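Local coordinates for protein N-acetylmuramoyl-L-alanine amidase AmiD (Escherichia coli, PDB 3D2Y) that hydrolyses the bond between N-acetylmuramoyl residues and L-amino acids in cell-wall glycopeptides, as a zinc amidase of the outer membrane, at residues H35-D40 and G102-N107; L133-I138 and A172-G177; A155-D160 and R224-A229. All coordinates share one frame; numbering follows the deposited sequence. Where two conformers were deposited one is given.

Interaction 1. Residues H35-D40 and G102-N107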
loop_
_atom_site.group_PDB
_atom_site.type_symbol
_atom_site.label_atom_id
_atom_site.label_comp_id
_atom_site.label_asym_id
_atom_site.label_seq_id
_atom_site.Cartn_x
_atom_site.Cartn_y
_atom_site.Cartn_z
ATOM N N HIS A 35 -0.104 6.314 2.216
ATOM C CA HIS A 35 1.012 7.124 2.748
ATOM C C HIS A 35 0.580 7.857 3.993
ATOM O O HIS A 35 -0.639 8.077 4.169
ATOM C CB HIS A 35 1.408 8.238 1.738
ATOM C CG HIS A 35 1.846 7.740 0.390
ATOM N ND1 HIS A 35 3.174 7.548 0.070
ATOM C CD2 HIS A 35 1.135 7.441 -0.725
ATOM C CE1 HIS A 35 3.259 7.115 -1.174
ATOM N NE2 HIS A 35 2.035 7.022 -1.674
ATOM N N TYR A 36 1.536 8.294 4.814
ATOM C CA TYR A 36 1.305 9.468 5.696
ATOM C C TYR A 36 2.138 10.675 5.243
ATOM O O TYR A 36 3.157 10.530 4.544
ATOM C CB TYR A 36 1.485 9.213 7.229
ATOM C CG TYR A 36 2.826 8.645 7.655
ATOM C CD1 TYR A 36 4.043 9.281 7.331
ATOM C CD2 TYR A 36 2.894 7.440 8.382
ATOM C CE1 TYR A 36 5.266 8.713 7.687
ATOM C CE2 TYR A 36 4.130 6.889 8.780
ATOM C CZ TYR A 36 5.311 7.524 8.410
ATOM O OH TYR A 36 6.553 6.991 8.766
ATOM N N THR A 37 1.742 11.853 5.710
ATOM C CA THR A 37 2.323 13.111 5.222
ATOM C C THR A 37 3.566 13.493 6.008
ATOM O O THR A 37 4.445 14.182 5.496
ATOM C CB THR A 37 1.310 14.288 5.317
ATOM O OG1 THR A 37 0.910 14.565 6.674
ATOM C CG2 THR A 37 0.105 14.034 4.518
ATOM N N ALA A 38 3.613 13.032 7.251
ATOM C CA ALA A 38 4.568 13.545 8.253
ATOM C C ALA A 38 4.596 15.054 8.362
ATOM O O ALA A 38 5.666 15.633 8.481
ATOM C CB ALA A 38 6.012 12.984 8.003
ATOM N N ASP A 39 3.415 15.697 8.330
ATOM C CA ASP A 39 3.315 17.162 8.348
ATOM C C ASP A 39 1.824 17.542 8.446
ATOM O O ASP A 39 0.942 16.695 8.217
ATOM C CB ASP A 39 3.960 17.758 7.077
ATOM C CG ASP A 39 4.526 19.176 7.280
ATOM O OD1 ASP A 39 4.345 19.780 8.366
ATOM O OD2 ASP A 39 5.147 19.695 6.313
ATOM N N ASP A 40 1.558 18.802 8.788
ATOM C CA ASP A 40 0.208 19.310 9.042
ATOM C C ASP A 40 -0.532 19.515 7.744
ATOM O O ASP A 40 0.066 19.484 6.687
ATOM C CB ASP A 40 0.286 20.639 9.803
ATOM C CG ASP A 40 0.974 21.719 9.002
ATOM O OD1 ASP A 40 0.312 22.321 8.141
ATOM O OD2 ASP A 40 2.166 21.980 9.226
ATOM N N GLY A 102 -2.461 7.051 -5.308
ATOM C CA GLY A 102 -1.753 7.325 -4.056
ATOM C C GLY A 102 -2.686 8.120 -3.178
ATOM O O GLY A 102 -3.282 9.097 -3.626
ATOM N N ILE A 103 -2.884 7.628 -1.966
ATOM C CA ILE A 103 -3.637 8.350 -0.929
ATOM C C ILE A 103 -2.708 8.760 0.185
ATOM O O ILE A 103 -2.073 7.897 0.832
ATOM C CB ILE A 103 -4.818 7.525 -0.383
ATOM C CG1 ILE A 103 -5.815 7.271 -1.521
ATOM C CG2 ILE A 103 -5.526 8.286 0.777
ATOM C CD1 ILE A 103 -6.866 6.280 -1.158
ATOM N N GLU A 104 -2.677 10.064 0.454
ATOM C CA GLU A 104 -1.894 10.613 1.569
ATOM C C GLU A 104 -2.825 10.953 2.745
ATOM O O GLU A 104 -3.872 11.602 2.573
ATOM C CB GLU A 104 -1.149 11.869 1.119
ATOM C CG GLU A 104 0.065 11.590 0.215
ATOM C CD GLU A 104 1.348 11.682 0.979
ATOM O OE1 GLU A 104 1.433 12.543 1.861
ATOM O OE2 GLU A 104 2.295 10.948 0.692
ATOM N N LEU A 105 -2.407 10.496 3.918
ATOM C CA LEU A 105 -3.096 10.637 5.205
ATOM C C LEU A 105 -2.295 11.584 6.095
ATOM O O LEU A 105 -1.118 11.342 6.396
ATOM C CB LEU A 105 -3.247 9.271 5.861
ATOM C CG LEU A 105 -3.854 8.105 5.057
ATOM C CD1 LEU A 105 -3.954 6.836 5.918
ATOM C CD2 LEU A 105 -5.241 8.496 4.579
ATOM N N GLU A 106 -2.940 12.662 6.503
ATOM C CA GLU A 106 -2.286 13.621 7.389
ATOM C C GLU A 106 -2.043 12.898 8.706
ATOM O O GLU A 106 -2.985 12.535 9.408
ATOM C CB GLU A 106 -3.122 14.868 7.621
ATOM C CG GLU A 106 -2.452 15.876 8.590
ATOM C CD GLU A 106 -3.410 16.899 9.241
ATOM O OE1 GLU A 106 -2.964 17.560 10.192
ATOM O OE2 GLU A 106 -4.566 17.054 8.807
ATOM N N ASN A 107 -0.778 12.685 9.021
ATOM C CA ASN A 107 -0.410 11.972 10.242
ATOM C C ASN A 107 1.067 12.280 10.442
ATOM O O ASN A 107 1.790 12.403 9.460
ATOM C CB ASN A 107 -0.695 10.459 10.064
ATOM C CG ASN A 107 -0.114 9.612 11.209
ATOM O OD1 ASN A 107 1.090 9.282 11.211
ATOM N ND2 ASN A 107 -0.960 9.274 12.203
#
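H35 and E104 are bridge partners whose side chains rise from the same face of a parallel beta pair, which sets a ligand of the catalytic zinc beside the enzyme's proton acceptor. E104 bends sharply at chi2 (-101°), and its carboxylate crosses H35 obliquely, its plane 30° from the imidazole, with OE2 3.0 Å from H35 CB. Its other oxygen, OE1, lies 3.3 Å from the T37 methyl CG2. The imidazole nitrogens are engaged by other residues: NE2 hydrogen-bonds to H84 and ND1, weakly, to D161. Y36 and L105 occupy the other face, where the Y36 ring leads away. The backbones are tied by H35 N to I103 O (2.9 Å), L105 N to H35 O (3.0 Å) and T37 N to L105 O (3.0 Å).

Beyond the strands T37 takes over: chi1 of 62° wedges OG1 between its own N and carbonyl carbon, where it donates to a lone pair of D39 O at 2.6 Å and accepts a weak bond from N107 N at 3.4 Å. An alanine here would lose both bonds and the methyl beside E104, and would probably loosen the turn whose T37 O binds the peptide substrate. Strand 57-59 flanks strand 100-105 on its other edge; helix 124-141 packs on I103 and L105, while helix 41-48, N-capped by D40, touches T37, E104 and E106.

Interaction 2. Residues L133-I138 and A172-G177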
loop_
_atom_site.group_PDB
_atom_site.type_symbol
_atom_site.label_atom_id
_atom_site.label_comp_id
_atom_site.label_asym_id
_atom_site.label_seq_id
_atom_site.Cartn_x
_atom_site.Cartn_y
_atom_site.Cartn_z
ATOM N N LEU A 133 -13.790 5.766 0.356
ATOM C CA LEU A 133 -12.983 6.204 -0.769
ATOM C C LEU A 133 -12.168 5.022 -1.302
ATOM O O LEU A 133 -12.166 4.742 -2.506
ATOM C CB LEU A 133 -12.069 7.369 -0.343
ATOM C CG LEU A 133 -10.977 7.752 -1.365
ATOM C CD1 LEU A 133 -11.592 8.266 -2.702
ATOM C CD2 LEU A 133 -9.966 8.720 -0.738
ATOM N N ALA A 134 -11.501 4.297 -0.407
ATOM C CA ALA A 134 -10.778 3.056 -0.827
ATOM C C ALA A 134 -11.723 2.041 -1.493
ATOM O O ALA A 134 -11.385 1.488 -2.530
ATOM C CB ALA A 134 -10.058 2.430 0.368
ATOM N N LYS A 135 -12.910 1.828 -0.917
ATOM C CA LYS A 135 -13.875 0.890 -1.493
ATOM C C LYS A 135 -14.254 1.302 -2.920
ATOM O O LYS A 135 -14.327 0.466 -3.816
ATOM C CB LYS A 135 -15.128 0.749 -0.601
ATOM C CG LYS A 135 -14.827 -0.014 0.695
ATOM C CD LYS A 135 -16.025 -0.135 1.607
ATOM C CE LYS A 135 -16.636 -1.518 1.494
ATOM N NZ LYS A 135 -17.255 -1.957 2.813
ATOM N N ASP A 136 -14.475 2.597 -3.136
ATOM C CA ASP A 136 -14.893 3.069 -4.432
ATOM C C ASP A 136 -13.768 2.847 -5.421
ATOM O O ASP A 136 -13.992 2.343 -6.539
ATOM C CB ASP A 136 -15.277 4.543 -4.419
ATOM C CG ASP A 136 -16.669 4.799 -3.834
ATOM O OD1 ASP A 136 -17.466 3.852 -3.556
ATOM O OD2 ASP A 136 -16.955 5.989 -3.654
ATOM N N ILE A 137 -12.559 3.169 -5.002
ATOM C CA ILE A 137 -11.386 3.009 -5.871
ATOM C C ILE A 137 -11.152 1.562 -6.266
ATOM O O ILE A 137 -10.996 1.245 -7.473
ATOM C CB ILE A 137 -10.103 3.647 -5.244
ATOM C CG1 ILE A 137 -10.314 5.142 -5.075
ATOM C CG2 ILE A 137 -8.911 3.451 -6.198
ATOM C CD1 ILE A 137 -9.273 5.771 -4.143
ATOM N N ILE A 138 -11.169 0.690 -5.257
ATOM C CA ILE A 138 -11.042 -0.759 -5.438
ATOM C C ILE A 138 -12.140 -1.339 -6.362
ATOM O O ILE A 138 -11.829 -2.128 -7.246
ATOM C CB ILE A 138 -11.010 -1.471 -4.059
ATOM C CG1 ILE A 138 -9.685 -1.155 -3.336
ATOM C CG2 ILE A 138 -11.297 -2.963 -4.220
ATOM C CD1 ILE A 138 -9.736 -1.267 -1.832
ATOM N N ALA A 172 -9.107 -4.634 6.431
ATOM C CA ALA A 172 -9.298 -5.907 5.770
ATOM C C ALA A 172 -10.669 -6.470 6.092
ATOM O O ALA A 172 -11.301 -7.109 5.251
ATOM C CB ALA A 172 -8.191 -6.901 6.154
ATOM N N GLN A 173 -11.127 -6.217 7.315
ATOM C CA GLN A 173 -12.470 -6.625 7.746
ATOM C C GLN A 173 -13.590 -5.864 7.028
ATOM O O GLN A 173 -14.731 -6.343 6.980
ATOM C CB GLN A 173 -12.589 -6.517 9.260
ATOM C CG GLN A 173 -11.711 -7.554 9.968
ATOM C CD GLN A 173 -11.528 -7.275 11.444
ATOM O OE1 GLN A 173 -11.953 -6.238 11.954
ATOM N NE2 GLN A 173 -10.895 -8.213 12.146
ATOM N N GLN A 174 -13.251 -4.698 6.480
ATOM C CA GLN A 174 -14.135 -3.903 5.611
ATOM C C GLN A 174 -13.973 -4.212 4.092
ATOM O O GLN A 174 -14.546 -3.519 3.220
ATOM C CB GLN A 174 -13.927 -2.406 5.894
ATOM C CG GLN A 174 -14.259 -1.983 7.310
ATOM C CD GLN A 174 -15.736 -2.003 7.580
ATOM O OE1 GLN A 174 -16.189 -2.588 8.560
ATOM N NE2 GLN A 174 -16.510 -1.366 6.702
ATOM N N GLY A 175 -13.193 -5.247 3.785
ATOM C CA GLY A 175 -12.949 -5.691 2.405
ATOM C C GLY A 175 -11.868 -4.901 1.696
ATOM O O GLY A 175 -11.771 -4.933 0.461
ATOM N N ILE A 176 -11.067 -4.177 2.478
ATOM C CA ILE A 176 -9.951 -3.379 1.955
ATOM C C ILE A 176 -8.582 -3.953 2.322
ATOM O O ILE A 176 -8.087 -3.769 3.437
ATOM C CB ILE A 176 -10.008 -1.922 2.406
ATOM C CG1 ILE A 176 -11.401 -1.315 2.099
ATOM C CG2 ILE A 176 -8.825 -1.096 1.782
ATOM C CD1 ILE A 176 -11.666 0.021 2.817
ATOM N N GLY A 177 -7.946 -4.561 1.338
ATOM C CA GLY A 177 -6.597 -5.131 1.504
ATOM C C GLY A 177 -6.550 -6.573 1.979
ATOM O O GLY A 177 -7.564 -7.169 2.395
#
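A Schellman motif ends helix 168-173 here, and the residues that leave it lean against the side of helix 124-141. G175, with its positive phi, is the C-prime residue; its N reaches back to A172 O at 3.0 Å, I176 N returns to L171 O, and the chain then turns so that I176 can offer its side chain to the neighbouring helix.

K135 is the side chain to follow. Its CB, set off past segment 172-177, has no close partner there. CG, beside the backbone N, lies 3.8 Å from I176 CD1 and also near I176 CG1, the lysine stem crossing the isoleucine at about a right angle. CD comes next, 4.0 Å from Q174 O. The chain then bends twice, at chi3 (102°) and chi4 (148°), which carries CE to 3.4 Å from Q174 O and brings NZ onto it. One side chain thus does two jobs: its aliphatic stem crosses the isoleucine and its ammonium end meets the carbonyl just past the helix end. The positive charge probably gains a little from the partial negative charge at the carbonyl end of the helix.

Behind the lysine the contact is apolar. The end of I176 comes up against the side of the helix, where CD1 meets A134 CB at 3.8 Å, and its CG2 branch, anti to the backbone N, meets I138 CD1 at 3.7 Å. A134 and I176 are buried, and I138 and I176 both also touch V148 of the edge strand 148-150, so the two segments and the sheet edge close on one another. All this lies away from the catalytic residues. At the solvent-exposed side, K135 NZ donates to Q174 O at 3.2 Å, in the carbonyl plane and on a lone pair.

Interaction 3. Residues A155-D160 and R224-A229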
loop_
_atom_site.group_PDB
_atom_site.type_symbol
_atom_site.label_atom_id
_atom_site.label_comp_id
_atom_site.label_asym_id
_atom_site.label_seq_id
_atom_site.Cartn_x
_atom_site.Cartn_y
_atom_site.Cartn_z
ATOM N N ALA A 155 8.754 0.389 -1.466
ATOM C CA ALA A 155 10.110 0.961 -1.334
ATOM C C ALA A 155 10.699 0.730 0.072
ATOM O O ALA A 155 10.924 1.721 0.819
ATOM C CB ALA A 155 10.056 2.488 -1.576
ATOM N N PRO A 156 10.893 -0.531 0.463
ATOM C CA PRO A 156 11.242 -0.857 1.865
ATOM C C PRO A 156 12.545 -0.265 2.367
ATOM O O PRO A 156 12.673 -0.034 3.577
ATOM C CB PRO A 156 11.267 -2.398 1.900
ATOM C CG PRO A 156 11.321 -2.798 0.481
ATOM C CD PRO A 156 10.685 -1.753 -0.335
ATOM N N GLN A 157 13.486 0.015 1.465
ATOM C CA GLN A 157 14.772 0.595 1.904
ATOM C C GLN A 157 14.640 2.093 2.165
ATOM O O GLN A 157 15.550 2.677 2.766
ATOM C CB GLN A 157 15.880 0.425 0.856
ATOM C CG GLN A 157 16.173 -1.023 0.423
ATOM C CD GLN A 157 16.570 -1.905 1.594
ATOM O OE1 GLN A 157 17.260 -1.458 2.507
ATOM N NE2 GLN A 157 16.148 -3.167 1.564
ATOM N N ARG A 158 13.574 2.722 1.651
ATOM C CA ARG A 158 13.488 4.191 1.653
ATOM C C ARG A 158 12.432 4.741 2.574
ATOM O O ARG A 158 12.535 5.899 3.006
ATOM C CB ARG A 158 13.208 4.743 0.241
ATOM C CG ARG A 158 14.338 4.456 -0.780
ATOM C CD ARG A 158 14.134 5.222 -2.107
ATOM N NE ARG A 158 12.842 4.949 -2.761
ATOM C CZ ARG A 158 11.813 5.802 -2.731
ATOM N NH1 ARG A 158 11.951 6.963 -2.125
ATOM N NH2 ARG A 158 10.654 5.517 -3.335
ATOM N N LYS A 159 11.365 3.961 2.786
ATOM C CA LYS A 159 10.144 4.482 3.455
ATOM C C LYS A 159 9.598 3.527 4.515
ATOM O O LYS A 159 9.749 2.305 4.407
ATOM C CB LYS A 159 9.045 4.750 2.422
ATOM C CG LYS A 159 9.422 5.733 1.345
ATOM C CD LYS A 159 9.518 7.166 1.863
ATOM C CE LYS A 159 10.113 8.052 0.800
ATOM N NZ LYS A 159 9.855 9.496 1.221
ATOM N N ASP A 160 8.940 4.113 5.512
ATOM C CA ASP A 160 8.226 3.366 6.555
ATOM C C ASP A 160 6.707 3.508 6.478
ATOM O O ASP A 160 5.967 2.750 7.135
ATOM C CB ASP A 160 8.681 3.902 7.930
ATOM C CG ASP A 160 10.040 3.368 8.342
ATOM O OD1 ASP A 160 10.540 2.462 7.669
ATOM O OD2 ASP A 160 10.619 3.868 9.332
ATOM N N ARG A 224 16.964 -6.683 6.761
ATOM C CA ARG A 224 16.136 -6.226 7.896
ATOM C C ARG A 224 15.037 -5.227 7.481
ATOM O O ARG A 224 13.906 -5.352 7.921
ATOM C CB ARG A 224 16.990 -5.635 9.032
ATOM C CG ARG A 224 17.654 -6.661 9.926
ATOM C CD ARG A 224 18.122 -6.055 11.264
ATOM N NE ARG A 224 19.140 -5.021 11.094
ATOM C CZ ARG A 224 20.445 -5.252 10.928
ATOM N NH1 ARG A 224 20.932 -6.489 10.890
ATOM N NH2 ARG A 224 21.274 -4.223 10.791
ATOM N N ARG A 225 15.362 -4.252 6.638
ATOM C CA ARG A 225 14.370 -3.293 6.195
ATOM C C ARG A 225 13.234 -3.992 5.441
ATOM O O ARG A 225 12.067 -3.639 5.617
ATOM C CB ARG A 225 15.021 -2.170 5.366
ATOM C CG ARG A 225 15.852 -1.165 6.193
ATOM C CD ARG A 225 15.221 0.245 6.335
ATOM N NE ARG A 225 13.773 0.289 6.053
ATOM C CZ ARG A 225 13.017 1.383 5.902
ATOM N NH1 ARG A 225 13.527 2.611 5.992
ATOM N NH2 ARG A 225 11.724 1.224 5.626
ATOM N N VAL A 226 13.553 -5.004 4.634
ATOM C CA VAL A 226 12.477 -5.706 3.898
ATOM C C VAL A 226 11.548 -6.407 4.906
ATOM O O VAL A 226 10.327 -6.308 4.814
ATOM C CB VAL A 226 13.029 -6.678 2.858
ATOM C CG1 VAL A 226 11.901 -7.474 2.208
ATOM C CG2 VAL A 226 13.791 -5.914 1.785
ATOM N N ILE A 227 12.138 -7.081 5.894
ATOM C CA ILE A 227 11.362 -7.929 6.786
ATOM C C ILE A 227 10.561 -7.007 7.690
ATOM O O ILE A 227 9.382 -7.244 7.970
ATOM C CB ILE A 227 12.274 -8.885 7.589
ATOM C CG1 ILE A 227 12.818 -10.017 6.675
ATOM C CG2 ILE A 227 11.474 -9.526 8.701
ATOM C CD1 ILE A 227 14.097 -10.795 7.183
ATOM N N MET A 228 11.203 -5.923 8.095
ATOM C CA MET A 228 10.567 -4.887 8.897
ATOM C C MET A 228 9.331 -4.286 8.190
ATOM O O MET A 228 8.261 -4.149 8.803
ATOM C CB MET A 228 11.599 -3.812 9.223
ATOM C CG MET A 228 11.137 -2.701 10.138
ATOM S SD MET A 228 12.415 -1.414 10.352
ATOM C CE MET A 228 13.974 -2.303 10.203
ATOM N N ALA A 229 9.487 -3.915 6.913
ATOM C CA ALA A 229 8.374 -3.403 6.107
ATOM C C ALA A 229 7.152 -4.377 6.127
ATOM O O ALA A 229 5.997 -3.956 6.310
ATOM C CB ALA A 229 8.840 -3.127 4.678
#
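The polar part of this contact belongs to R225, deposited in two conformers and described here in one. Its chain bends at chi2 and again at chi3 (19°, nearly eclipsed), folding the guanidinium into the loop that carries K159, the transition-state stabiliser. NH2 forms a salt bridge with D160 OD1 at 2.7 Å, the carboxylate turned 48° from the guanidinium. The same NH2 donates to K159 O at 2.6 Å; that oxygen lies near the guanidinium plane, but the bond is bent (131° at the hydrogen) and its donor stands well above the carbonyl plane. D160 OD2 has a second partner in K117, so the aspartate is held between two positive charges, which would probably favour its ionised form.

Over one face of the guanidinium lies the backbone from P156 to R158. P156 O sits 2.6 Å from R225 NH2 and 2.7 Å from R225 NE, with angles too poor for hydrogen bonds: very tight packing in this conformer.

Q157, a polar side chain in van der Waals contact, doubles back at chi2 to slide past R225 in the opposite direction, its OE1 3.7 Å from R225 CB, while its NE2 hydrogen-bonds to E222 O.

Apolar contacts complete the interface. P156 points at the helix, its CB 3.8 Å from A229 CB, while its ring lies beside V226, CG to CG2 at 4.2 Å.

The loop follows helix 151-154, whose H151 is touched by both R158 and K159. On the far side, I227 of helix 220-234 packs against helix 200-210, joining the catalytic loop to the C-terminal helices.

How the interactions relate
Interaction 1 is the hub of the three, holding H35, E104 and the substrate-contacting T37. Interaction 3 reaches the same site from the C-terminal helices: the K159 side chain lies about 3 Å, nearest atoms, from the side chains of H151 and D161, which bind zinc together with H35, and K159 NZ hydrogen-bonds to the backbone of the bound peptide. The two contacts, with centres 18 Å apart, meet where Y36 OH lies 3.8 Å from D160 CB. Interaction 2 backs the sheet instead: I103 CD1 packs on I137 CD1 at 3.9 Å. Interactions 2 and 3 do not touch, their nearest atoms about 14 Å apart, and lie on opposite sides of the chain's centre.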